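PDB 5Z67: DNA replication and repair protein RecF from Caldanaerobacter subterraneus subsp. tengcongensis, which probably acts as an ATP- and single-stranded-DNA-binding recombination mediator in DNA repair, with a likely role in DNA replication and SOS induction. Local coordinates for residues 27-32 with 353-358; 165-170 with 179-184; 123-128 with 288-293; 46-51 with 84-89; 309-314 with 336-341. All coordinates share one frame; numbering follows the deposited sequence.

Interaction 1: 27-32 with 353-358; sequences VNLIYG and DCCFKI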
# COMPACT_ATOMS: atom_id res chain seq x y z
N VAL A 27 -12.92 -17.65 5.57
CA VAL A 27 -13.61 -16.51 5.00
C VAL A 27 -14.57 -15.89 6.00
O VAL A 27 -15.49 -16.56 6.50
CB VAL A 27 -14.37 -16.91 3.71
CG1 VAL A 27 -15.18 -15.75 3.13
CG2 VAL A 27 -13.39 -17.41 2.69
N ASN A 28 -14.35 -14.61 6.30
CA ASN A 28 -15.31 -13.88 7.12
C ASN A 28 -16.14 -13.01 6.20
O ASN A 28 -15.66 -11.99 5.68
CB ASN A 28 -14.62 -13.04 8.18
CG ASN A 28 -13.93 -13.89 9.23
OD1 ASN A 28 -14.47 -14.08 10.32
ND2 ASN A 28 -12.73 -14.40 8.90
N LEU A 29 -17.38 -13.44 5.96
CA LEU A 29 -18.28 -12.74 5.07
C LEU A 29 -18.95 -11.63 5.85
O LEU A 29 -19.65 -11.88 6.83
CB LEU A 29 -19.31 -13.71 4.49
CG LEU A 29 -20.21 -13.35 3.31
CD1 LEU A 29 -21.42 -12.50 3.71
CD2 LEU A 29 -19.42 -12.67 2.20
N ILE A 30 -18.73 -10.39 5.43
CA ILE A 30 -19.45 -9.27 6.02
C ILE A 30 -20.41 -8.68 5.01
O ILE A 30 -20.00 -8.09 4.02
CB ILE A 30 -18.50 -8.17 6.52
CG1 ILE A 30 -17.58 -8.72 7.62
CG2 ILE A 30 -19.29 -6.97 7.01
CD1 ILE A 30 -16.19 -8.88 7.13
N TYR A 31 -21.70 -8.86 5.25
CA TYR A 31 -22.67 -8.35 4.29
C TYR A 31 -23.58 -7.31 4.93
O TYR A 31 -23.77 -7.28 6.14
CB TYR A 31 -23.49 -9.50 3.68
CG TYR A 31 -24.69 -9.92 4.48
CD1 TYR A 31 -24.56 -10.74 5.59
CD2 TYR A 31 -25.97 -9.51 4.11
CE1 TYR A 31 -25.66 -11.14 6.32
CE2 TYR A 31 -27.09 -9.91 4.83
CZ TYR A 31 -26.93 -10.72 5.93
OH TYR A 31 -28.03 -11.10 6.65
N GLY A 32 -24.12 -6.44 4.09
CA GLY A 32 -24.99 -5.38 4.56
C GLY A 32 -25.35 -4.48 3.39
O GLY A 32 -24.83 -4.67 2.27
N ASP A 353 -17.03 -18.89 5.88
CA ASP A 353 -16.93 -19.77 7.05
C ASP A 353 -17.67 -19.19 8.24
O ASP A 353 -18.23 -19.92 9.06
CB ASP A 353 -15.46 -20.03 7.39
CG ASP A 353 -14.72 -20.74 6.26
OD1 ASP A 353 -14.87 -21.98 6.12
OD2 ASP A 353 -13.99 -20.05 5.51
N CYS A 354 -17.64 -17.87 8.34
CA CYS A 354 -18.46 -17.11 9.27
C CYS A 354 -19.13 -16.01 8.49
O CYS A 354 -18.52 -15.39 7.60
CB CYS A 354 -17.63 -16.47 10.39
SG CYS A 354 -17.28 -17.55 11.77
N CYS A 355 -20.37 -15.74 8.84
CA CYS A 355 -21.09 -14.67 8.20
C CYS A 355 -21.50 -13.61 9.23
O CYS A 355 -21.96 -13.95 10.33
CB CYS A 355 -22.30 -15.24 7.46
SG CYS A 355 -23.47 -14.00 6.90
N PHE A 356 -21.32 -12.35 8.87
CA PHE A 356 -21.68 -11.20 9.71
C PHE A 356 -22.59 -10.25 8.97
O PHE A 356 -22.37 -9.94 7.79
CB PHE A 356 -20.46 -10.41 10.17
CG PHE A 356 -19.48 -11.20 10.96
CD1 PHE A 356 -18.52 -11.96 10.32
CD2 PHE A 356 -19.51 -11.17 12.33
CE1 PHE A 356 -17.60 -12.69 11.05
CE2 PHE A 356 -18.59 -11.89 13.07
CZ PHE A 356 -17.64 -12.65 12.42
N LYS A 357 -23.59 -9.74 9.67
CA LYS A 357 -24.49 -8.75 9.10
C LYS A 357 -24.18 -7.43 9.76
O LYS A 357 -24.10 -7.34 10.99
CB LYS A 357 -25.96 -9.11 9.33
CG LYS A 357 -26.94 -8.11 8.74
CD LYS A 357 -28.26 -8.11 9.51
CE LYS A 357 -29.47 -7.98 8.58
NZ LYS A 357 -29.36 -6.77 7.71
N ILE A 358 -24.00 -6.39 8.96
CA ILE A 358 -23.78 -5.09 9.55
C ILE A 358 -24.96 -4.18 9.20
O ILE A 358 -25.42 -4.13 8.07
CB ILE A 358 -22.42 -4.53 9.07
CG1 ILE A 358 -22.07 -3.21 9.75
CG2 ILE A 358 -22.37 -4.39 7.56
CD1 ILE A 358 -20.61 -2.78 9.42
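The backbone N of V27 donates to OD2 of D353 at 2.6 Å, using the anti lone pair of the carboxylate. V27 O is gripped twice, by the backbone N atoms of D353 and C354. Further along, L29 N bonds to C354 O at 2.8 Å and F356 N to L29 O at 2.7 Å. Y31 N to F356 O and I358 N to Y31 O follow. This is a parallel strand pair in the mixed sheet of the P-loop ATPase core. Strand 27-31 leads into G32, the first residue of the predicted ATP-binding loop. On one face, Y31 CG stands between the backbone N and the carbonyl carbon (chi1 85°), which lays the ring across C355 and K357. Its CE1 lies 3.6 Å from K357 CB, and C355 SG is 4.7 Å from the ring centroid, an oblique sulfur-aromatic contact. On the other face, N28 OD1 meets the edge of the F356 ring at CE1 (3.5 Å). N28 ND2 bonds to C24 O, and C354 is disulfide-bonded to C24.

Interaction 2: 165-170 with 179-184; sequences NSLLKK and DLLEIF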
# COMPACT_ATOMS: atom_id res chain seq x y z
N ASN A 165 13.80 21.64 -2.67
CA ASN A 165 12.84 22.44 -3.42
C ASN A 165 12.65 23.82 -2.79
O ASN A 165 12.59 24.84 -3.49
CB ASN A 165 11.51 21.70 -3.57
CG ASN A 165 11.52 20.70 -4.74
OD1 ASN A 165 12.39 20.75 -5.61
ND2 ASN A 165 10.53 19.80 -4.78
N SER A 166 12.63 23.89 -1.46
CA SER A 166 12.48 25.21 -0.85
C SER A 166 13.78 26.01 -0.97
O SER A 166 13.74 27.23 -1.10
CB SER A 166 11.99 25.10 0.60
OG SER A 166 13.00 24.70 1.48
N LEU A 167 14.94 25.34 -0.97
CA LEU A 167 16.20 26.06 -1.16
C LEU A 167 16.30 26.66 -2.55
O LEU A 167 16.88 27.73 -2.72
CB LEU A 167 17.41 25.15 -0.91
CG LEU A 167 18.78 25.74 -1.24
CD1 LEU A 167 19.17 26.78 -0.20
CD2 LEU A 167 19.87 24.67 -1.38
N LEU A 168 15.75 25.96 -3.55
CA LEU A 168 15.74 26.50 -4.90
C LEU A 168 15.09 27.88 -4.91
O LEU A 168 15.59 28.80 -5.56
CB LEU A 168 15.02 25.56 -5.87
CG LEU A 168 15.76 24.51 -6.73
CD1 LEU A 168 17.26 24.68 -6.69
CD2 LEU A 168 15.36 23.09 -6.37
N LYS A 169 14.00 28.04 -4.17
CA LYS A 169 13.32 29.33 -4.06
C LYS A 169 14.17 30.40 -3.39
O LYS A 169 14.16 31.56 -3.81
CB LYS A 169 11.98 29.18 -3.31
CG LYS A 169 11.38 30.53 -2.89
CD LYS A 169 9.89 30.41 -2.52
CE LYS A 169 9.35 31.69 -1.86
NZ LYS A 169 7.92 31.49 -1.47
N LYS A 170 14.89 30.01 -2.34
CA LYS A 170 15.82 30.93 -1.68
C LYS A 170 16.96 31.29 -2.61
O LYS A 170 17.40 32.43 -2.65
CB LYS A 170 16.38 30.34 -0.38
CG LYS A 170 15.70 30.85 0.90
CD LYS A 170 15.39 29.70 1.88
CE LYS A 170 14.38 30.11 2.97
NZ LYS A 170 13.70 28.94 3.60
N ASP A 179 26.47 25.86 -1.27
CA ASP A 179 26.84 24.76 -0.40
C ASP A 179 25.71 23.84 0.01
O ASP A 179 25.92 22.67 -0.03
CB ASP A 179 27.69 25.12 0.83
CG ASP A 179 26.96 25.92 1.84
OD1 ASP A 179 26.11 26.69 1.45
OD2 ASP A 179 27.24 25.80 3.00
N LEU A 180 24.53 24.34 0.37
CA LEU A 180 23.52 23.41 0.81
C LEU A 180 23.09 22.66 -0.45
O LEU A 180 22.64 21.52 -0.35
CB LEU A 180 22.33 24.16 1.38
CG LEU A 180 22.62 24.76 2.77
CD1 LEU A 180 21.49 25.67 3.22
CD2 LEU A 180 22.89 23.64 3.79
N LEU A 181 23.23 23.28 -1.62
CA LEU A 181 22.76 22.65 -2.85
C LEU A 181 23.59 21.40 -3.18
O LEU A 181 23.06 20.39 -3.60
CB LEU A 181 22.77 23.64 -4.02
CG LEU A 181 22.24 23.11 -5.36
CD1 LEU A 181 20.77 22.72 -5.26
CD2 LEU A 181 22.48 24.12 -6.51
N GLU A 182 24.91 21.51 -2.99
CA GLU A 182 25.79 20.36 -3.14
C GLU A 182 25.45 19.27 -2.13
O GLU A 182 25.32 18.10 -2.49
CB GLU A 182 27.25 20.77 -2.99
CG GLU A 182 28.19 19.60 -2.88
CD GLU A 182 28.33 18.83 -4.19
OE1 GLU A 182 28.86 17.69 -4.16
OE2 GLU A 182 27.92 19.38 -5.25
N ILE A 183 25.29 19.67 -0.88
CA ILE A 183 24.95 18.74 0.18
C ILE A 183 23.64 18.00 -0.11
O ILE A 183 23.56 16.79 0.10
CB ILE A 183 24.86 19.46 1.53
CG1 ILE A 183 26.27 19.67 2.10
CG2 ILE A 183 24.08 18.65 2.53
CD1 ILE A 183 26.35 20.57 3.32
N PHE A 184 22.64 18.71 -0.62
CA PHE A 184 21.37 18.10 -0.98
C PHE A 184 21.52 17.22 -2.22
O PHE A 184 20.98 16.10 -2.25
CB PHE A 184 20.28 19.16 -1.19
CG PHE A 184 19.88 19.88 0.08
CD1 PHE A 184 20.00 19.26 1.32
CD2 PHE A 184 19.40 21.17 0.03
CE1 PHE A 184 19.66 19.93 2.50
CE2 PHE A 184 19.04 21.84 1.19
CZ PHE A 184 19.17 21.21 2.43
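L167 holds CG anti to its backbone N (chi1 173°), which sends its CD2 branch straight into the facing helix between L180, L181 and F184. F184 has its CG anti to the carbonyl carbon and beside the backbone N instead (chi1 -68°), and its ring meets L167. The two segments belong to helices 148-173 and 178-218, which form an antiparallel helical hairpin joined by a short turn. Their local axes run 158° apart and come no closer than 10.5 Å. At that spacing the backbones do not touch. Long side chains bridge the gap, and no hydrogen bond crosses it.

The CD2 methyl of L167 carries most of the contact. It lies 3.6 Å from L181 N and 3.7 Å from L180 CB, so it rests against the backbone and the side-chain base at this point of the second helix. L168 reaches across from the neighbouring position toward L181. Helix 253-259 covers this flank, with L257 against L168 and L253 against L181. The F184 ring also packs on T160 and N163, one turn or more earlier in helix 148-173. The ring approaches L167 obliquely, with F184 CD2 at 3.8 Å from L167 CD2.

Interaction 3: 123-128 with 288-293; sequences EDIEII and QKRTAA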
# COMPACT_ATOMS: atom_id res chain seq x y z
N GLU A 123 -10.96 -0.22 -6.92
CA GLU A 123 -10.11 0.95 -7.15
C GLU A 123 -8.69 0.58 -7.61
O GLU A 123 -7.97 1.43 -8.13
CB GLU A 123 -10.00 1.80 -5.88
CG GLU A 123 -11.00 2.91 -5.77
CD GLU A 123 -12.42 2.39 -5.75
OE1 GLU A 123 -12.75 1.61 -4.83
OE2 GLU A 123 -13.18 2.74 -6.67
N ASP A 124 -8.29 -0.67 -7.39
CA ASP A 124 -6.95 -1.10 -7.81
C ASP A 124 -6.70 -0.92 -9.32
O ASP A 124 -5.55 -0.89 -9.77
CB ASP A 124 -6.73 -2.56 -7.41
CG ASP A 124 -6.80 -2.78 -5.88
OD1 ASP A 124 -6.60 -1.79 -5.14
OD2 ASP A 124 -7.05 -3.92 -5.43
N ILE A 125 -7.77 -0.85 -10.10
CA ILE A 125 -7.66 -0.64 -11.53
C ILE A 125 -7.03 0.72 -11.85
O ILE A 125 -6.36 0.89 -12.88
CB ILE A 125 -9.04 -0.80 -12.20
CG1 ILE A 125 -8.90 -1.14 -13.69
CG2 ILE A 125 -9.93 0.43 -11.97
CD1 ILE A 125 -10.20 -1.61 -14.27
N GLU A 126 -7.18 1.68 -10.94
CA GLU A 126 -6.53 2.99 -11.08
C GLU A 126 -5.01 2.89 -11.09
O GLU A 126 -4.34 3.77 -11.61
CB GLU A 126 -6.97 3.94 -9.95
CG GLU A 126 -8.48 4.06 -9.80
CD GLU A 126 -8.89 4.78 -8.52
OE1 GLU A 126 -7.99 5.26 -7.79
OE2 GLU A 126 -10.12 4.85 -8.25
N ILE A 127 -4.47 1.85 -10.47
CA ILE A 127 -3.03 1.68 -10.48
C ILE A 127 -2.57 1.38 -11.92
O ILE A 127 -1.49 1.80 -12.34
CB ILE A 127 -2.57 0.56 -9.52
CG1 ILE A 127 -3.06 0.86 -8.09
CG2 ILE A 127 -1.05 0.40 -9.55
CD1 ILE A 127 -2.91 -0.32 -7.11
N ILE A 128 -3.41 0.66 -12.66
CA ILE A 128 -3.19 0.41 -14.08
C ILE A 128 -3.47 1.65 -14.92
O ILE A 128 -2.68 2.02 -15.79
CB ILE A 128 -4.12 -0.73 -14.64
CG1 ILE A 128 -4.13 -1.97 -13.73
CG2 ILE A 128 -3.75 -1.04 -16.08
CD1 ILE A 128 -2.74 -2.39 -13.23
N GLN A 288 -9.22 -6.41 -19.60
CA GLN A 288 -7.80 -6.68 -19.43
C GLN A 288 -7.18 -5.93 -18.27
O GLN A 288 -6.33 -6.47 -17.56
CB GLN A 288 -7.02 -6.35 -20.71
CG GLN A 288 -7.24 -7.35 -21.85
CD GLN A 288 -6.58 -6.91 -23.15
OE1 GLN A 288 -6.79 -5.78 -23.62
NE2 GLN A 288 -5.74 -7.78 -23.72
N LYS A 289 -7.59 -4.66 -18.11
CA LYS A 289 -7.08 -3.82 -17.02
C LYS A 289 -7.52 -4.38 -15.68
O LYS A 289 -6.75 -4.45 -14.72
CB LYS A 289 -7.56 -2.37 -17.17
CG LYS A 289 -7.11 -1.71 -18.47
CD LYS A 289 -7.41 -0.22 -18.44
CE LYS A 289 -7.93 0.30 -19.77
NZ LYS A 289 -6.84 0.85 -20.64
N ARG A 290 -8.78 -4.81 -15.63
CA ARG A 290 -9.37 -5.38 -14.43
C ARG A 290 -8.62 -6.66 -14.04
O ARG A 290 -8.26 -6.84 -12.87
CB ARG A 290 -10.85 -5.67 -14.64
CG ARG A 290 -11.67 -5.86 -13.36
CD ARG A 290 -13.16 -6.10 -13.69
NE ARG A 290 -13.73 -5.15 -14.65
CZ ARG A 290 -13.85 -3.83 -14.43
NH1 ARG A 290 -13.41 -3.30 -13.30
NH2 ARG A 290 -14.38 -3.05 -15.35
N THR A 291 -8.37 -7.51 -15.03
CA THR A 291 -7.62 -8.74 -14.84
C THR A 291 -6.20 -8.42 -14.35
O THR A 291 -5.69 -9.06 -13.42
CB THR A 291 -7.58 -9.55 -16.14
OG1 THR A 291 -8.91 -9.89 -16.50
CG2 THR A 291 -6.77 -10.83 -15.98
N ALA A 292 -5.58 -7.42 -14.97
CA ALA A 292 -4.26 -6.96 -14.56
C ALA A 292 -4.21 -6.46 -13.11
O ALA A 292 -3.24 -6.72 -12.38
CB ALA A 292 -3.76 -5.87 -15.50
N ALA A 293 -5.24 -5.72 -12.70
CA ALA A 293 -5.35 -5.25 -11.32
C ALA A 293 -5.38 -6.43 -10.34
O ALA A 293 -4.71 -6.43 -9.31
CB ALA A 293 -6.60 -4.38 -11.14
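I125 runs along the side of segment 288-293, meeting A293, K289 and R290 in turn from CB to CD1. Its CB sits 4.5 Å from A293 CB. Its CG1, placed anti to the backbone N (chi1 -158°), lies 3.9 Å from K289 CB. The extended branch then carries CD1 on to the backbone of the next residue, 3.8 Å from R290 N. The small A293 lets the backbones come close, and its CB also touches D124 O at 3.9 Å.

The contact joins two pieces of the ATPase domain. Helix 125-129 is a short helix that follows edge strand 117-120 of the mixed sheet. Helix 286-308 is long, and the sequence at its start, S284 to Q288, reads SSQGQ. This is consistent with the signature motif of ABC-type ATPases.

I128, one turn on, packs against the same helix. Its CG1 meets K289 O at 3.7 Å, while its CG2 crosses the K289 side chain near CG. Its CD1 reaches A292 CB at 4.3 Å. I128 also packs on I273 and A292 on I275, so strand 270-275 closes this side. The K289 chain bends away beyond these carbons. Its NZ is held by the carbonyl oxygens of S284 and S280. The carboxylate of D124 turns back to its own loop, where OD2 accepts from S121 N.

Interaction 4: 46-51 with 84-89; sequences RLLSMG and KKIEFG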
# COMPACT_ATOMS: atom_id res chain seq x y z
N ARG A 46 -7.35 -2.48 8.28
CA ARG A 46 -6.20 -2.11 7.47
C ARG A 46 -5.34 -1.07 8.19
O ARG A 46 -4.12 -1.01 7.99
CB ARG A 46 -6.68 -1.60 6.11
CG ARG A 46 -5.60 -1.15 5.16
CD ARG A 46 -4.60 -2.23 4.81
NE ARG A 46 -3.64 -1.71 3.84
CZ ARG A 46 -2.56 -2.35 3.41
NH1 ARG A 46 -2.27 -3.55 3.87
NH2 ARG A 46 -1.76 -1.76 2.52
N LEU A 47 -5.98 -0.25 9.02
CA LEU A 47 -5.26 0.75 9.82
C LEU A 47 -4.22 0.10 10.74
O LEU A 47 -3.15 0.64 10.97
CB LEU A 47 -6.24 1.57 10.64
CG LEU A 47 -5.72 2.67 11.56
CD1 LEU A 47 -5.32 3.87 10.74
CD2 LEU A 47 -6.79 3.03 12.58
N LEU A 48 -4.53 -1.07 11.29
CA LEU A 48 -3.60 -1.75 12.18
C LEU A 48 -2.34 -2.24 11.46
O LEU A 48 -1.33 -2.53 12.09
CB LEU A 48 -4.30 -2.92 12.86
CG LEU A 48 -5.00 -2.74 14.21
CD1 LEU A 48 -5.29 -1.31 14.63
CD2 LEU A 48 -6.23 -3.58 14.24
N SER A 49 -2.41 -2.33 10.14
CA SER A 49 -1.25 -2.70 9.33
C SER A 49 -0.40 -1.52 8.92
O SER A 49 0.83 -1.62 8.85
CB SER A 49 -1.69 -3.41 8.03
OG SER A 49 -2.20 -4.70 8.31
N MET A 50 -1.06 -0.42 8.60
CA MET A 50 -0.44 0.66 7.86
C MET A 50 -0.27 1.94 8.66
O MET A 50 0.52 2.82 8.29
CB MET A 50 -1.26 0.96 6.59
CG MET A 50 -1.25 -0.17 5.56
SD MET A 50 0.42 -0.81 5.18
CE MET A 50 1.17 0.49 4.19
N GLY A 51 -1.05 2.07 9.73
CA GLY A 51 -1.05 3.29 10.50
C GLY A 51 -1.68 4.48 9.75
O GLY A 51 -1.41 5.63 10.08
N LYS A 84 -0.68 -10.93 19.95
CA LYS A 84 -0.09 -9.61 19.99
C LYS A 84 -1.19 -8.56 20.01
O LYS A 84 -2.17 -8.65 19.25
CB LYS A 84 0.83 -9.40 18.78
CG LYS A 84 1.25 -7.94 18.51
CD LYS A 84 2.21 -7.84 17.32
CE LYS A 84 3.63 -8.31 17.70
NZ LYS A 84 4.55 -8.47 16.52
N LYS A 85 -1.07 -7.58 20.89
CA LYS A 85 -2.04 -6.50 20.92
C LYS A 85 -1.51 -5.29 20.17
O LYS A 85 -0.41 -4.81 20.47
CB LYS A 85 -2.35 -6.13 22.37
CG LYS A 85 -3.40 -5.04 22.49
CD LYS A 85 -3.44 -4.49 23.92
CE LYS A 85 -3.75 -5.55 24.95
NZ LYS A 85 -3.33 -5.16 26.34
N ILE A 86 -2.26 -4.81 19.20
CA ILE A 86 -1.94 -3.57 18.49
C ILE A 86 -3.03 -2.51 18.73
O ILE A 86 -4.21 -2.77 18.49
CB ILE A 86 -1.81 -3.81 16.99
CG1 ILE A 86 -0.80 -4.94 16.74
CG2 ILE A 86 -1.46 -2.52 16.23
CD1 ILE A 86 -0.76 -5.41 15.25
N GLU A 87 -2.62 -1.35 19.22
CA GLU A 87 -3.53 -0.26 19.54
C GLU A 87 -3.22 0.97 18.71
O GLU A 87 -2.07 1.36 18.61
CB GLU A 87 -3.44 0.10 21.02
CG GLU A 87 -3.43 -1.11 21.91
CD GLU A 87 -3.32 -0.74 23.36
OE1 GLU A 87 -2.30 -1.09 23.99
OE2 GLU A 87 -4.27 -0.11 23.88
N PHE A 88 -4.25 1.59 18.15
CA PHE A 88 -4.09 2.83 17.44
C PHE A 88 -5.14 3.83 17.96
O PHE A 88 -6.35 3.62 17.82
CB PHE A 88 -4.24 2.58 15.94
CG PHE A 88 -3.80 3.72 15.08
CD1 PHE A 88 -4.51 4.92 15.07
CD2 PHE A 88 -2.71 3.59 14.25
CE1 PHE A 88 -4.12 5.98 14.26
CE2 PHE A 88 -2.30 4.65 13.44
CZ PHE A 88 -3.02 5.85 13.43
N GLY A 89 -4.67 4.89 18.58
CA GLY A 89 -5.56 5.92 19.09
C GLY A 89 -5.21 7.24 18.47
O GLY A 89 -4.04 7.52 18.23
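The F88 ring takes L47 over one face and G51 at an oblique approach. The CD1 methyl of L47 stands nearly above the ring centre, 4.1 Å from the F88 centroid and 12° off the normal, a CH-pi contact. The other methyl, L47 CD2, lies over the same face nearer CG and CD1, 3.9 Å from F88 CD1. L47 CG is 4.1 Å from F88 CG. The two side chains cross at about a right angle. F88 CG is anti to the backbone N (chi1 -167°), and from there the ring reaches L47 and G51. G51 CA comes within 3.5 Å of F88 CE2.

G51 directly follows helix 35-50, the helix that follows the predicted ATP-binding loop. Its phi is positive, and its N still bonds back to L47 O at 2.8 Å. This helix lies across strand 81-91 of the antiparallel sheet, their local directions 95° apart. The contact is thus a helix-on-sheet packing within the ATPase domain, and it is buried.

L48 extends the packing along the strand. Its CG meets I86 CG2 at 4.1 Å, and its CD1 reaches F88 CB at 4.2 Å. I86 and F88 are alternate residues of the strand and face the helix together. F115 covers both L48 and I86 from a nearby loop. M59, K96 and I98 also touch F88. K96 NZ also bonds to G51 O.

Interaction 5: 309-314 with 336-341; sequences GEKPVL and EGFQSF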
# COMPACT_ATOMS: atom_id res chain seq x y z
N GLY A 309 8.11 -14.36 5.27
CA GLY A 309 7.84 -15.66 5.86
C GLY A 309 6.50 -15.75 6.58
O GLY A 309 6.21 -16.76 7.22
N GLU A 310 5.68 -14.71 6.50
CA GLU A 310 4.37 -14.71 7.16
C GLU A 310 3.25 -14.75 6.11
O GLU A 310 3.39 -14.23 4.99
CB GLU A 310 4.18 -13.46 8.04
CG GLU A 310 5.26 -13.23 9.12
CD GLU A 310 4.79 -13.62 10.52
OE1 GLU A 310 5.52 -13.29 11.48
OE2 GLU A 310 3.70 -14.25 10.67
N LYS A 311 2.13 -15.35 6.50
CA LYS A 311 0.99 -15.42 5.61
C LYS A 311 -0.02 -14.34 6.03
O LYS A 311 -0.61 -14.42 7.10
CB LYS A 311 0.38 -16.83 5.63
CG LYS A 311 -0.55 -17.13 4.47
CD LYS A 311 -1.19 -18.51 4.58
CE LYS A 311 -0.46 -19.57 3.75
NZ LYS A 311 -0.59 -19.35 2.29
N PRO A 312 -0.19 -13.30 5.20
CA PRO A 312 -1.06 -12.15 5.48
C PRO A 312 -2.55 -12.46 5.57
O PRO A 312 -3.02 -13.52 5.15
CB PRO A 312 -0.80 -11.22 4.29
CG PRO A 312 0.48 -11.67 3.71
CD PRO A 312 0.48 -13.16 3.91
N VAL A 313 -3.28 -11.51 6.15
CA VAL A 313 -4.74 -11.53 6.23
C VAL A 313 -5.26 -10.81 4.99
O VAL A 313 -4.67 -9.82 4.56
CB VAL A 313 -5.25 -10.85 7.55
CG1 VAL A 313 -6.74 -10.58 7.48
CG2 VAL A 313 -4.91 -11.72 8.77
N LEU A 314 -6.33 -11.30 4.36
CA LEU A 314 -6.78 -10.68 3.12
C LEU A 314 -8.06 -9.87 3.31
O LEU A 314 -9.03 -10.35 3.90
CB LEU A 314 -6.99 -11.72 2.02
CG LEU A 314 -5.94 -12.83 1.96
CD1 LEU A 314 -6.27 -13.77 0.82
CD2 LEU A 314 -4.54 -12.25 1.78
N GLU A 336 -7.56 -19.65 -0.32
CA GLU A 336 -7.76 -20.92 0.37
C GLU A 336 -7.21 -20.95 1.78
O GLU A 336 -7.96 -21.13 2.74
CB GLU A 336 -7.16 -22.05 -0.46
CG GLU A 336 -7.93 -23.37 -0.40
CD GLU A 336 -9.15 -23.41 -1.32
OE1 GLU A 336 -9.24 -24.33 -2.16
OE2 GLU A 336 -10.01 -22.52 -1.21
N GLY A 337 -5.90 -20.77 1.92
CA GLY A 337 -5.32 -20.94 3.25
C GLY A 337 -5.18 -19.69 4.11
O GLY A 337 -4.50 -19.72 5.14
N PHE A 338 -5.81 -18.60 3.71
CA PHE A 338 -5.72 -17.34 4.45
C PHE A 338 -6.95 -17.06 5.34
O PHE A 338 -8.01 -17.67 5.17
CB PHE A 338 -5.54 -16.18 3.47
CG PHE A 338 -4.40 -16.35 2.48
CD1 PHE A 338 -4.54 -17.14 1.35
CD2 PHE A 338 -3.20 -15.67 2.68
CE1 PHE A 338 -3.49 -17.28 0.45
CE2 PHE A 338 -2.15 -15.81 1.78
CZ PHE A 338 -2.29 -16.60 0.66
N GLN A 339 -6.79 -16.14 6.29
CA GLN A 339 -7.96 -15.49 6.86
C GLN A 339 -8.36 -14.38 5.90
O GLN A 339 -7.51 -13.62 5.43
CB GLN A 339 -7.69 -14.91 8.25
CG GLN A 339 -8.95 -14.31 8.92
CD GLN A 339 -8.66 -13.55 10.24
OE1 GLN A 339 -7.70 -12.77 10.32
NE2 GLN A 339 -9.50 -13.77 11.26
N SER A 340 -9.65 -14.29 5.58
CA SER A 340 -10.08 -13.23 4.69
C SER A 340 -11.38 -12.60 5.17
O SER A 340 -12.18 -13.23 5.86
CB SER A 340 -10.23 -13.72 3.25
OG SER A 340 -10.99 -14.91 3.19
N PHE A 341 -11.53 -11.34 4.81
CA PHE A 341 -12.69 -10.53 5.14
C PHE A 341 -13.25 -10.06 3.81
O PHE A 341 -12.63 -9.26 3.11
CB PHE A 341 -12.30 -9.35 6.05
CG PHE A 341 -11.81 -9.78 7.41
CD1 PHE A 341 -10.50 -10.24 7.58
CD2 PHE A 341 -12.65 -9.77 8.50
CE1 PHE A 341 -10.05 -10.69 8.83
CE2 PHE A 341 -12.21 -10.21 9.77
CZ PHE A 341 -10.90 -10.67 9.93
O HOH W 1 -4.27 -15.25 6.92
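The F338 ring sits between K311 and L314, which lie on opposite sides of it. K311 NZ is 4.0 Å from the F338 centroid and 28° off the normal, a cation-pi contact. K311 CG is anti to the backbone N (chi1 -163°), and bends at chi3 and chi4 bring NZ there. K311 CD lies over the same face. From the other side, L314 CD1 approaches off-centre, 3.6 Å from F338 CG. P312 O meets the ring edge in its plane, 3.3 Å from F338 CD2.

Beyond the ring, the two segments become parallel strands. L314 N donates to Q339 O at 2.8 Å with a nearly straight bond, and F341 N donates to L314 O at 2.8 Å. One step earlier a water takes the place of a direct bond, accepting from Q339 N and donating to P312 O.

The segments open strands 313-316 and 340-344, which helix 325-334 joins in a beta-alpha-beta crossover. The sequence and position of strand 313-316 are consistent with the Walker B strand of P-loop ATPases. V313 CG1 packs on the edge of the F341 ring, 3.6 Å from its CE1.

In the second shell, E305 forms a salt bridge with K311 NZ, which should help to keep the amine over the ring. L301 packs on P312, L314 and F338. Q339 OE1 accepts from L5 N, and F23 meets the F341 ring edge-to-face.

Overall arrangement
Interactions 1 and 5 belong to one mixed sheet, where strands 27-31 and 340-344 are neighbours. Their centres lie about 16 Å apart, and N28 N reaches S340 O at 2.6 Å, a probable hydrogen bond. The other four interactions lie between the segments of interaction 1. Interaction 4 comes first along the chain among these, then 3 encloses 2, then 5. Helix 35-50 of interaction 4 follows strand 27-31 through the predicted ATP-binding loop and packs on the antiparallel sheet. Helix 286-308 of interaction 3 leads on to strand 313-316. Interactions 1 and 5 thus probably help frame the nucleotide site. Interaction 2 stands apart in a helical hairpin, its centre about 54 Å from that of interaction 1.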